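Local coordinates for metallophosphoesterase TT1561-like domain-containing protein (PDB 2YVT), which is of unknown function but belongs to the calcineurin-like metallophosphoesterase superfamily, whose members typically hydrolyse phosphoester bonds with the help of bound metal ions, at residues Val122-Phe127 with Ile137-Leu142; Ile35-Gly40 with Val177-Thr182; Pro96-Ala101 with Val153-Arg158; Glu214-Gly219 with Thr231-Pro236. All blocks are in the same frame, centred on the assembly; numbering follows the deposited sequence.

Contact 1 (Val122-Phe127 with Ile137-Leu142); sequences VLHEGF and IGFGGL
The imidazole of His124 carries CG of Glu125 over the centre of one face, 3.7 Å above its plane, and takes the N-H of Gly140 at its edge. That bond, Gly140 N to His124 ND1 at 2.8 Å, lies 3° out of the ring plane, using the in-plane acceptor. CG of His124 is anti to the backbone N (chi1 180°), and ND1 and CE1 lie by Gly140; NE2 is bound by the hydroxyl of Tyr156. Glu125 CG also sits over one face of the Phe139 ring, 3.9 Å from the centroid and shifted toward the rim, a CH-pi contact. Tyr156 meets the Phe139 ring edge-to-face, while Glu125 OE1 bonds to Tyr160 OH. The backbones lie at the open end of the hairpin 126-130/134-144, where the ladder ends in a G1 bulge: Glu125 and Gly126 both face Gly138. Gly138 O receives Glu125 N at 2.8 Å in a weak, bent bond and Gly126 N at 3.4 Å in a weak but straighter one. The return bond, Gly138 N to Gly126 O, measures 3.0 Å. Leu123 O would clash with any CB at Gly138. Beyond the bulge, Phe127 CB rests 4.2 Å from Ile137 CG1.

Contact 2 (Ile35-Gly40 with Val177-Thr182); sequences ILVVVG and VTIFYT
Two beta sheets face each other here, and Val37 and Val39 on strand 35-39 pack against Ile179 and Tyr181 in the segment 177-182 from the opposing layer. Val37 and Ile179 meet tip to tip, with Val37 CG1 3.9 Å from Ile179 CD1. Two residues along strand 35-39, Val39 CG2 lies 3.7 Å from Ile179 CG2, the two side chains set obliquely. Ile179 therefore divides its branches: CD1 touches both methyls of Val37, and CG2 reaches Val37 CG1 as well as Val39. The strand axes run 8.3 Å apart at 33°, and no hydrogen bond joins them, as expected of the stacked sheets in the beta sandwich at the heart of a calcineurin-like phosphoesterase. An alanine in place of Ile179 would probably open a gap between the sheets and leave both methyls of Val37 and CG2 of Val39 without the branches they pack on. The other methyl of Val39, CG1, packs on backbone, 3.7 Å from Tyr181 CA and close to Phe180 O. Farther along, the Tyr181 ring turns its edge, CD1 and CE1, to the backbone: Gly40 O lies in the ring plane, 3.3 Å from Tyr181 CD1. CG of Tyr181 is anti to its backbone N (chi1 171°). The hydroxyl bonds to Lys98 NZ and, weakly, to Asn41 OD1, fixing the far end of the ring.

Contact 3 (Pro96-Ala101 with Val153-Arg158); sequences PGKNDA and VLKYPR
Leu154 pushes its isobutyl group into the bend of the loop 96-101, touching Pro96, Gly97, Asp100 and Ala101. Its CD1 does most of this: it lies 3.8 Å from Pro96 CB, the two side chains crossing at about a right angle, and 3.5 Å from Gly97 O. Asp100 O is equally near to CD1 and, buried here, has no polar partner. CD2 of Leu154 turns to Ala101 CB at 3.8 Å. CG stands anti to the carbonyl carbon (chi1 -57°), and both branches spread from there over the loop. An alanine here removes CG and both methyls, and would probably leave a gap between Pro96 and Ala101. The backbone fixes the position: Leu154 N gives a 2.8 Å hydrogen bond to Lys98 O, approaching at a C=O...N angle of 135°. Val153 rests beside Lys98, the side chains pointing the same way with Val153 CB 4.2 Å from Lys98 CG, while Ala101 CB packs on the CA of Val153. The loop links strand 91-95 to helix 103-112 and holds its shape through a type I turn from Gly97 to Asp100, overlapping an inverse gamma turn centred on Asp100. Asp100 OD2 accepts Gly97 N at 2.7 Å, meeting it on the anti side of the carboxylate, 26° out of its plane. Further out, Asp100 also binds the backbone N of Ile42 and of Leu43, and Asn99 ND2 bonds to Glu49. Lys155, where strand 155-157 begins, forms salt bridges with Glu53 and Glu147.

Contact 4 (Glu214-Gly219 with Thr231-Pro236); sequences EVAIVG and TIVVNP
Four backbone hydrogen bonds join Glu214-Val218 to Ile232-Val234, alternating in direction along the pair. Ile232 N gives to Glu214 O, the longest at 3.2 Å; Ala216 N to Ile232 O and Val234 N to Ala216 O follow, and Val218 N to Val234 O closes the ladder at 2.9 Å. CA-H...O contacts such as Val215 CA to Ile232 O, at 3.2 Å, accompany these bonds.

A side-chain bond extends this past the last rung: Asn235 ND2 donates to Gly219 O at 2.9 Å. CG of Asn235 is anti to its backbone N (chi1 -163°); OD1 is held by Lys12 NZ, and ND2 also bonds to Val189 O.

Apolar contacts lie along the face that carries Ala216 and Val233. Ala216 CB meets Thr231 CG2 at 3.9 Å, and Val218 CG2 lies 3.8 Å from Val233 CG1, the two side chains crossing at about a right angle. The same CG2 of Val218 comes 3.7 Å from Asn235 CB. On the other face Val215 and Val234 turn to Leu247 of strand 243-248, in the opposing sheet. The strands, whose local axes come within 4.6 Å at 19°, are a regular parallel pair in one sheet of the metallophosphoesterase beta sandwich.

All four contacts reach one sheet: strand 134-144 of contact 1 pairs with strand 175-180 of contact 2 through Ile137 N to Val177 O, 2.8 Å, and that strand pairs in turn with 215-218 of contact 4 through Ile217 N to Thr178 O, also 2.8 Å. Contact 3 joins the loop after strand 91-95 to strand 155-157, which pairs with 134-144, Leu142 N probably bonding to Leu154 O at 2.9 Å. Contact 2 packs the two sheets face to face; contacts 1 and 3 also touch the other sheet at its strand ends. The centres of contacts 3 and 4 are about 19 Å apart. In relatives, loops at strand ends typically carry the metal site; none is modelled here.

Contact 1 (Val122-Phe127 with Ile137-Leu142)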
loop_
_atom_site.group_PDB
_atom_site.type_symbol
_atom_site.label_atom_id
_atom_site.label_comp_id
_atom_site.label_asym_id
_atom_site.label_seq_id
_atom_site.Cartn_x
_atom_site.Cartn_y
_atom_site.Cartn_z
ATOM N N VAL A 122 6.524 -3.193 -7.928
ATOM C CA VAL A 122 6.134 -2.051 -7.111
ATOM C C VAL A 122 5.268 -1.123 -7.956
ATOM O O VAL A 122 5.642 -0.765 -9.080
ATOM C CB VAL A 122 7.370 -1.289 -6.557
ATOM C CG1 VAL A 122 6.960 0.053 -5.972
ATOM C CG2 VAL A 122 8.086 -2.133 -5.512
ATOM N N LEU A 123 4.104 -0.757 -7.419
ATOM C CA LEU A 123 3.198 0.169 -8.089
ATOM C C LEU A 123 3.080 1.429 -7.265
ATOM O O LEU A 123 2.540 1.419 -6.159
ATOM C CB LEU A 123 1.813 -0.455 -8.286
ATOM C CG LEU A 123 1.734 -1.687 -9.178
ATOM C CD1 LEU A 123 0.300 -2.170 -9.216
ATOM C CD2 LEU A 123 2.243 -1.390 -10.578
ATOM N N HIS A 124 3.625 2.509 -7.797
ATOM C CA HIS A 124 3.505 3.800 -7.151
ATOM C C HIS A 124 3.493 4.881 -8.216
ATOM O O HIS A 124 4.486 5.075 -8.926
ATOM C CB HIS A 124 4.637 4.041 -6.144
ATOM C CG HIS A 124 4.543 5.370 -5.462
ATOM N ND1 HIS A 124 3.441 5.747 -4.722
ATOM C CD2 HIS A 124 5.394 6.423 -5.433
ATOM C CE1 HIS A 124 3.623 6.969 -4.253
ATOM N NE2 HIS A 124 4.797 7.406 -4.679
ATOM N N GLU A 125 2.357 5.570 -8.326
ATOM C CA GLU A 125 2.119 6.527 -9.418
ATOM C C GLU A 125 2.230 5.822 -10.773
ATOM O O GLU A 125 2.741 6.377 -11.751
ATOM C CB GLU A 125 3.079 7.714 -9.342
ATOM C CG GLU A 125 3.184 8.328 -7.962
ATOM C CD GLU A 125 4.130 9.484 -7.931
ATOM O OE1 GLU A 125 3.895 10.440 -8.686
ATOM O OE2 GLU A 125 5.113 9.433 -7.168
ATOM N N GLY A 126 1.739 4.589 -10.818
ATOM C CA GLY A 126 1.892 3.755 -11.992
ATOM C C GLY A 126 0.930 2.593 -11.991
ATOM O O GLY A 126 0.066 2.464 -11.104
ATOM N N PHE A 127 1.097 1.734 -12.989
ATOM C CA PHE A 127 0.086 0.748 -13.295
ATOM C C PHE A 127 0.720 -0.474 -13.915
ATOM O O PHE A 127 1.837 -0.414 -14.433
ATOM C CB PHE A 127 -0.919 1.342 -14.279
ATOM C CG PHE A 127 -0.326 1.640 -15.628
ATOM C CD1 PHE A 127 -0.461 0.732 -16.675
ATOM C CD2 PHE A 127 0.387 2.817 -15.843
ATOM C CE1 PHE A 127 0.095 1.004 -17.927
ATOM C CE2 PHE A 127 0.956 3.094 -17.097
ATOM C CZ PHE A 127 0.805 2.181 -18.136
ATOM N N ILE A 137 -3.629 -0.275 -10.522
ATOM C CA ILE A 137 -3.039 1.048 -10.320
ATOM C C ILE A 137 -2.626 1.165 -8.864
ATOM O O ILE A 137 -3.389 0.790 -7.972
ATOM C CB ILE A 137 -4.053 2.156 -10.654
ATOM C CG1 ILE A 137 -4.472 2.058 -12.124
ATOM C CG2 ILE A 137 -3.481 3.544 -10.362
ATOM C CD1 ILE A 137 -5.666 2.899 -12.434
ATOM N N GLY A 138 -1.423 1.677 -8.621
ATOM C CA GLY A 138 -0.959 1.910 -7.256
ATOM C C GLY A 138 -0.551 3.349 -7.025
ATOM O O GLY A 138 0.068 3.973 -7.883
ATOM N N PHE A 139 -0.902 3.884 -5.861
ATOM C CA PHE A 139 -0.437 5.213 -5.477
ATOM C C PHE A 139 -0.281 5.202 -3.960
ATOM O O PHE A 139 -1.268 5.212 -3.212
ATOM C CB PHE A 139 -1.421 6.301 -5.949
ATOM C CG PHE A 139 -0.800 7.679 -6.089
ATOM C CD1 PHE A 139 -0.961 8.403 -7.275
ATOM C CD2 PHE A 139 -0.056 8.248 -5.057
ATOM C CE1 PHE A 139 -0.396 9.674 -7.431
ATOM C CE2 PHE A 139 0.520 9.520 -5.195
ATOM C CZ PHE A 139 0.342 10.239 -6.386
ATOM N N GLY A 140 0.970 5.124 -3.519
ATOM C CA GLY A 140 1.287 5.010 -2.101
ATOM C C GLY A 140 1.431 6.326 -1.362
ATOM O O GLY A 140 1.127 7.405 -1.889
ATOM N N GLY A 141 1.883 6.229 -0.120
ATOM C CA GLY A 141 2.062 7.404 0.717
ATOM C C GLY A 141 0.775 7.904 1.337
ATOM O O GLY A 141 -0.319 7.457 0.983
ATOM N N LEU A 142 0.914 8.840 2.268
ATOM C CA LEU A 142 -0.238 9.476 2.903
ATOM C C LEU A 142 -0.771 10.551 1.973
ATOM O O LEU A 142 -0.061 11.498 1.642
ATOM C CB LEU A 142 0.165 10.086 4.245
ATOM C CG LEU A 142 -1.009 10.563 5.104
ATOM C CD1 LEU A 142 -1.843 9.384 5.619
ATOM C CD2 LEU A 142 -0.485 11.403 6.253
#

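Contact 2 (Ile35-Gly40 with Val177-Thr182)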
loop_
_atom_site.group_PDB
_atom_site.type_symbol
_atom_site.label_atom_id
_atom_site.label_comp_id
_atom_site.label_asym_id
_atom_site.label_seq_id
_atom_site.Cartn_x
_atom_site.Cartn_y
_atom_site.Cartn_z
ATOM N N ILE A 35 -2.547 -13.539 -6.848
ATOM C CA ILE A 35 -1.678 -12.399 -6.544
ATOM C C ILE A 35 -1.631 -12.103 -5.054
ATOM O O ILE A 35 -2.597 -12.349 -4.333
ATOM C CB ILE A 35 -2.030 -11.110 -7.331
ATOM C CG1 ILE A 35 -3.457 -10.643 -7.059
ATOM C CG2 ILE A 35 -1.768 -11.284 -8.831
ATOM C CD1 ILE A 35 -3.729 -9.218 -7.588
ATOM N N LEU A 36 -0.470 -11.623 -4.617
ATOM C CA LEU A 36 -0.266 -11.112 -3.275
ATOM C C LEU A 36 -0.127 -9.602 -3.373
ATOM O O LEU A 36 0.644 -9.094 -4.195
ATOM C CB LEU A 36 1.005 -11.720 -2.665
ATOM C CG LEU A 36 1.508 -11.144 -1.339
ATOM C CD1 LEU A 36 0.511 -11.381 -0.198
ATOM C CD2 LEU A 36 2.856 -11.756 -1.009
ATOM N N VAL A 37 -0.890 -8.884 -2.555
ATOM C CA VAL A 37 -0.778 -7.430 -2.486
ATOM C C VAL A 37 -0.247 -7.052 -1.116
ATOM O O VAL A 37 -0.828 -7.425 -0.096
ATOM C CB VAL A 37 -2.143 -6.735 -2.745
ATOM C CG1 VAL A 37 -2.061 -5.240 -2.439
ATOM C CG2 VAL A 37 -2.577 -6.947 -4.187
ATOM N N VAL A 38 0.870 -6.328 -1.094
ATOM C CA VAL A 38 1.423 -5.821 0.168
ATOM C C VAL A 38 1.330 -4.306 0.133
ATOM O O VAL A 38 2.014 -3.657 -0.665
ATOM C CB VAL A 38 2.899 -6.237 0.395
ATOM C CG1 VAL A 38 3.368 -5.761 1.755
ATOM C CG2 VAL A 38 3.061 -7.764 0.291
ATOM N N VAL A 39 0.454 -3.752 0.972
ATOM C CA VAL A 39 0.360 -2.304 1.126
ATOM C C VAL A 39 1.250 -1.913 2.300
ATOM O O VAL A 39 1.329 -2.645 3.296
ATOM C CB VAL A 39 -1.099 -1.842 1.398
ATOM C CG1 VAL A 39 -1.187 -0.306 1.416
ATOM C CG2 VAL A 39 -2.057 -2.422 0.359
ATOM N N GLY A 40 1.934 -0.778 2.183
ATOM C CA GLY A 40 2.753 -0.287 3.279
ATOM C C GLY A 40 1.915 0.021 4.520
ATOM O O GLY A 40 0.689 -0.086 4.493
ATOM N N VAL A 177 -8.402 -2.146 -10.720
ATOM C CA VAL A 177 -8.124 -2.381 -9.306
ATOM C C VAL A 177 -7.136 -1.314 -8.860
ATOM O O VAL A 177 -6.061 -1.180 -9.449
ATOM C CB VAL A 177 -7.534 -3.786 -9.050
ATOM C CG1 VAL A 177 -7.135 -3.962 -7.575
ATOM C CG2 VAL A 177 -8.529 -4.878 -9.472
ATOM N N THR A 178 -7.509 -0.541 -7.842
ATOM C CA THR A 178 -6.624 0.512 -7.323
ATOM C C THR A 178 -6.128 0.115 -5.943
ATOM O O THR A 178 -6.863 -0.483 -5.156
ATOM C CB THR A 178 -7.319 1.888 -7.250
ATOM O OG1 THR A 178 -8.496 1.783 -6.445
ATOM C CG2 THR A 178 -7.711 2.382 -8.655
ATOM N N ILE A 179 -4.866 0.415 -5.672
ATOM C CA ILE A 179 -4.251 0.089 -4.395
ATOM C C ILE A 179 -3.634 1.358 -3.845
ATOM O O ILE A 179 -2.775 1.958 -4.494
ATOM C CB ILE A 179 -3.161 -1.002 -4.536
ATOM C CG1 ILE A 179 -3.704 -2.219 -5.301
ATOM C CG2 ILE A 179 -2.639 -1.421 -3.152
ATOM C CD1 ILE A 179 -2.651 -3.237 -5.683
ATOM N N PHE A 180 -4.090 1.769 -2.662
ATOM C CA PHE A 180 -3.619 2.997 -2.020
ATOM C C PHE A 180 -3.186 2.683 -0.607
ATOM O O PHE A 180 -3.805 1.859 0.060
ATOM C CB PHE A 180 -4.740 4.050 -1.930
ATOM C CG PHE A 180 -5.370 4.395 -3.247
ATOM C CD1 PHE A 180 -4.627 4.986 -4.264
ATOM C CD2 PHE A 180 -6.719 4.135 -3.460
ATOM C CE1 PHE A 180 -5.225 5.302 -5.492
ATOM C CE2 PHE A 180 -7.326 4.450 -4.671
ATOM C CZ PHE A 180 -6.579 5.038 -5.688
ATOM N N TYR A 181 -2.134 3.350 -0.134
ATOM C CA TYR A 181 -1.845 3.306 1.291
ATOM C C TYR A 181 -2.996 3.958 2.071
ATOM O O TYR A 181 -3.460 3.434 3.080
ATOM C CB TYR A 181 -0.512 3.996 1.598
ATOM C CG TYR A 181 -0.265 4.175 3.071
ATOM C CD1 TYR A 181 0.030 3.080 3.885
ATOM C CD2 TYR A 181 -0.331 5.442 3.660
ATOM C CE1 TYR A 181 0.264 3.242 5.254
ATOM C CE2 TYR A 181 -0.091 5.620 5.021
ATOM C CZ TYR A 181 0.200 4.518 5.813
ATOM O OH TYR A 181 0.423 4.686 7.154
ATOM N N THR A 182 -3.451 5.110 1.584
ATOM C CA THR A 182 -4.467 5.891 2.279
ATOM C C THR A 182 -5.876 5.421 1.917
ATOM O O THR A 182 -6.212 5.336 0.733
ATOM C CB THR A 182 -4.314 7.378 1.948
ATOM O OG1 THR A 182 -2.991 7.791 2.266
ATOM C CG2 THR A 182 -5.299 8.220 2.747
#

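Contact 3 (Pro96-Ala101 with Val153-Arg158)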
loop_
_atom_site.group_PDB
_atom_site.type_symbol
_atom_site.label_atom_id
_atom_site.label_comp_id
_atom_site.label_asym_id
_atom_site.label_seq_id
_atom_site.Cartn_x
_atom_site.Cartn_y
_atom_site.Cartn_z
ATOM N N PRO A 96 4.014 1.495 -1.544
ATOM C CA PRO A 96 4.684 2.000 -0.347
ATOM C C PRO A 96 3.778 2.813 0.567
ATOM O O PRO A 96 2.815 3.454 0.104
ATOM C CB PRO A 96 5.800 2.890 -0.924
ATOM C CG PRO A 96 5.241 3.380 -2.220
ATOM C CD PRO A 96 4.459 2.208 -2.761
ATOM N N GLY A 97 4.091 2.784 1.862
ATOM C CA GLY A 97 3.380 3.595 2.834
ATOM C C GLY A 97 4.066 4.918 3.151
ATOM O O GLY A 97 5.100 5.276 2.556
ATOM N N LYS A 98 3.470 5.661 4.079
ATOM C CA LYS A 98 4.019 6.934 4.538
ATOM C C LYS A 98 5.472 6.818 5.008
ATOM O O LYS A 98 6.256 7.745 4.837
ATOM C CB LYS A 98 3.127 7.472 5.652
ATOM C CG LYS A 98 3.576 8.730 6.340
ATOM C CD LYS A 98 2.597 9.101 7.468
ATOM C CE LYS A 98 2.257 7.910 8.396
ATOM N NZ LYS A 98 1.009 7.124 8.072
ATOM N N ASN A 99 5.838 5.682 5.596
ATOM C CA ASN A 99 7.178 5.551 6.177
ATOM C C ASN A 99 8.195 4.885 5.259
ATOM O O ASN A 99 9.326 4.594 5.666
ATOM C CB ASN A 99 7.100 4.821 7.513
ATOM C CG ASN A 99 6.294 5.588 8.527
ATOM O OD1 ASN A 99 5.213 5.154 8.930
ATOM N ND2 ASN A 99 6.784 6.757 8.907
ATOM N N ASP A 100 7.796 4.659 4.012
ATOM C CA ASP A 100 8.655 3.962 3.063
ATOM C C ASP A 100 9.391 4.983 2.211
ATOM O O ASP A 100 9.156 5.139 1.008
ATOM C CB ASP A 100 7.830 2.952 2.277
ATOM C CG ASP A 100 7.281 1.868 3.181
ATOM O OD1 ASP A 100 7.996 1.513 4.141
ATOM O OD2 ASP A 100 6.146 1.394 2.962
ATOM N N ALA A 101 10.278 5.684 2.902
ATOM C CA ALA A 101 10.954 6.857 2.396
ATOM C C ALA A 101 12.414 6.822 2.858
ATOM O O ALA A 101 12.726 6.181 3.861
ATOM C CB ALA A 101 10.264 8.104 2.938
ATOM N N VAL A 153 9.337 11.202 4.699
ATOM C CA VAL A 153 8.089 10.438 4.687
ATOM C C VAL A 153 7.539 10.559 3.271
ATOM O O VAL A 153 8.031 11.378 2.489
ATOM C CB VAL A 153 7.025 10.992 5.693
ATOM C CG1 VAL A 153 7.367 10.609 7.135
ATOM C CG2 VAL A 153 6.823 12.505 5.538
ATOM N N LEU A 154 6.521 9.763 2.942
ATOM C CA LEU A 154 5.798 9.931 1.682
ATOM C C LEU A 154 4.433 10.543 1.962
ATOM O O LEU A 154 3.555 9.892 2.532
ATOM C CB LEU A 154 5.605 8.595 0.954
ATOM C CG LEU A 154 6.811 7.738 0.602
ATOM C CD1 LEU A 154 6.352 6.638 -0.361
ATOM C CD2 LEU A 154 7.903 8.605 -0.007
ATOM N N LYS A 155 4.272 11.801 1.568
ATOM C CA LYS A 155 2.993 12.511 1.674
ATOM C C LYS A 155 2.729 13.234 0.357
ATOM O O LYS A 155 3.640 13.825 -0.228
ATOM C CB LYS A 155 3.018 13.539 2.815
ATOM C CG LYS A 155 3.216 12.959 4.208
ATOM C CD LYS A 155 2.899 14.034 5.253
ATOM C CE LYS A 155 2.975 13.507 6.668
ATOM N NZ LYS A 155 2.678 14.584 7.658
ATOM N N TYR A 156 1.490 13.172 -0.122
ATOM C CA TYR A 156 1.129 13.805 -1.388
ATOM C C TYR A 156 -0.116 14.657 -1.222
ATOM O O TYR A 156 -1.010 14.302 -0.453
ATOM C CB TYR A 156 0.893 12.748 -2.460
ATOM C CG TYR A 156 2.143 11.981 -2.786
ATOM C CD1 TYR A 156 3.089 12.514 -3.660
ATOM C CD2 TYR A 156 2.402 10.736 -2.200
ATOM C CE1 TYR A 156 4.261 11.830 -3.960
ATOM C CE2 TYR A 156 3.588 10.029 -2.498
ATOM C CZ TYR A 156 4.505 10.594 -3.382
ATOM O OH TYR A 156 5.671 9.938 -3.686
ATOM N N PRO A 157 -0.171 15.794 -1.934
ATOM C CA PRO A 157 -1.328 16.691 -1.884
ATOM C C PRO A 157 -2.339 16.373 -2.973
ATOM O O PRO A 157 -1.965 15.846 -4.026
ATOM C CB PRO A 157 -0.696 18.054 -2.160
ATOM C CG PRO A 157 0.424 17.746 -3.112
ATOM C CD PRO A 157 0.911 16.347 -2.773
ATOM N N ARG A 158 -3.602 16.725 -2.724
ATOM C CA ARG A 158 -4.702 16.437 -3.644
ATOM C C ARG A 158 -4.392 16.832 -5.088
ATOM O O ARG A 158 -4.583 16.034 -6.006
ATOM C CB ARG A 158 -5.990 17.144 -3.176
ATOM C CG ARG A 158 -7.160 17.011 -4.126
ATOM C CD ARG A 158 -8.358 17.840 -3.640
ATOM N NE ARG A 158 -8.904 17.343 -2.374
ATOM C CZ ARG A 158 -9.966 16.546 -2.279
ATOM N NH1 ARG A 158 -10.588 16.138 -3.382
ATOM N NH2 ARG A 158 -10.393 16.144 -1.083
#

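Contact 4 (Glu214-Gly219 with Thr231-Pro236)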
loop_
_atom_site.group_PDB
_atom_site.type_symbol
_atom_site.label_atom_id
_atom_site.label_comp_id
_atom_site.label_asym_id
_atom_site.label_seq_id
_atom_site.Cartn_x
_atom_site.Cartn_y
_atom_site.Cartn_z
ATOM N N GLU A 214 -13.288 -0.805 -9.922
ATOM C CA GLU A 214 -14.118 -1.912 -9.435
ATOM C C GLU A 214 -13.824 -2.214 -7.969
ATOM O O GLU A 214 -14.736 -2.436 -7.172
ATOM C CB GLU A 214 -13.861 -3.162 -10.261
ATOM C CG GLU A 214 -14.869 -4.268 -10.015
ATOM C CD GLU A 214 -14.616 -5.476 -10.883
ATOM O OE1 GLU A 214 -14.249 -5.295 -12.058
ATOM O OE2 GLU A 214 -14.772 -6.606 -10.389
ATOM N N VAL A 215 -12.538 -2.223 -7.633
ATOM C CA VAL A 215 -12.074 -2.581 -6.295
ATOM C C VAL A 215 -10.958 -1.621 -5.900
ATOM O O VAL A 215 -10.141 -1.210 -6.737
ATOM C CB VAL A 215 -11.537 -4.038 -6.250
ATOM C CG1 VAL A 215 -10.987 -4.399 -4.864
ATOM C CG2 VAL A 215 -12.619 -5.034 -6.673
ATOM N N ALA A 216 -10.949 -1.239 -4.631
ATOM C CA ALA A 216 -9.827 -0.502 -4.067
ATOM C C ALA A 216 -9.324 -1.238 -2.832
ATOM O O ALA A 216 -10.105 -1.572 -1.944
ATOM C CB ALA A 216 -10.231 0.933 -3.725
ATOM N N ILE A 217 -8.023 -1.509 -2.800
ATOM C CA ILE A 217 -7.385 -2.142 -1.643
ATOM C C ILE A 217 -6.585 -1.054 -0.935
ATOM O O ILE A 217 -5.813 -0.348 -1.565
ATOM C CB ILE A 217 -6.472 -3.314 -2.072
ATOM C CG1 ILE A 217 -7.297 -4.396 -2.790
ATOM C CG2 ILE A 217 -5.728 -3.880 -0.859
ATOM C CD1 ILE A 217 -6.471 -5.439 -3.532
ATOM N N VAL A 218 -6.803 -0.893 0.368
ATOM C CA VAL A 218 -6.285 0.279 1.083
ATOM C C VAL A 218 -5.620 -0.095 2.408
ATOM O O VAL A 218 -5.843 -1.190 2.928
ATOM C CB VAL A 218 -7.392 1.362 1.292
ATOM C CG1 VAL A 218 -7.900 1.908 -0.078
ATOM C CG2 VAL A 218 -8.547 0.803 2.118
ATOM N N GLY A 219 -4.816 0.821 2.952
ATOM C CA GLY A 219 -4.003 0.536 4.139
ATOM C C GLY A 219 -4.155 1.525 5.287
ATOM O O GLY A 219 -5.269 1.830 5.719
ATOM N N THR A 231 -17.499 1.543 -5.856
ATOM C CA THR A 231 -16.276 0.770 -5.662
ATOM C C THR A 231 -16.312 -0.049 -4.378
ATOM O O THR A 231 -16.648 0.479 -3.320
ATOM C CB THR A 231 -15.078 1.730 -5.589
ATOM O OG1 THR A 231 -15.011 2.497 -6.795
ATOM C CG2 THR A 231 -13.746 0.990 -5.366
ATOM N N ILE A 232 -15.947 -1.329 -4.470
ATOM C CA ILE A 232 -15.742 -2.148 -3.272
ATOM C C ILE A 232 -14.374 -1.801 -2.706
ATOM O O ILE A 232 -13.348 -2.015 -3.366
ATOM C CB ILE A 232 -15.773 -3.665 -3.563
ATOM C CG1 ILE A 232 -17.116 -4.079 -4.175
ATOM C CG2 ILE A 232 -15.461 -4.474 -2.284
ATOM C CD1 ILE A 232 -17.109 -5.472 -4.718
ATOM N N VAL A 233 -14.368 -1.250 -1.496
ATOM C CA VAL A 233 -13.130 -0.864 -0.831
ATOM C C VAL A 233 -12.824 -1.880 0.265
ATOM O O VAL A 233 -13.686 -2.190 1.098
ATOM C CB VAL A 233 -13.212 0.565 -0.254
ATOM C CG1 VAL A 233 -11.888 0.964 0.399
ATOM C CG2 VAL A 233 -13.591 1.562 -1.362
ATOM N N VAL A 234 -11.601 -2.406 0.241
ATOM C CA VAL A 234 -11.182 -3.432 1.189
ATOM C C VAL A 234 -9.946 -2.960 1.941
ATOM O O VAL A 234 -8.908 -2.690 1.329
ATOM C CB VAL A 234 -10.852 -4.769 0.467
ATOM C CG1 VAL A 234 -10.437 -5.839 1.473
ATOM C CG2 VAL A 234 -12.051 -5.250 -0.349
ATOM N N ASN A 235 -10.072 -2.861 3.260
ATOM C CA ASN A 235 -8.920 -2.623 4.122
ATOM C C ASN A 235 -8.672 -3.909 4.912
ATOM O O ASN A 235 -9.498 -4.295 5.744
ATOM C CB ASN A 235 -9.143 -1.433 5.052
ATOM C CG ASN A 235 -7.849 -0.924 5.642
ATOM O OD1 ASN A 235 -6.928 -1.708 5.897
ATOM N ND2 ASN A 235 -7.761 0.390 5.857
ATOM N N PRO A 236 -7.559 -4.594 4.628
ATOM C CA PRO A 236 -7.330 -5.918 5.239
ATOM C C PRO A 236 -7.235 -5.937 6.764
ATOM O O PRO A 236 -7.376 -6.997 7.358
ATOM C CB PRO A 236 -5.986 -6.360 4.643
ATOM C CG PRO A 236 -5.781 -5.503 3.437
ATOM C CD PRO A 236 -6.476 -4.209 3.701
#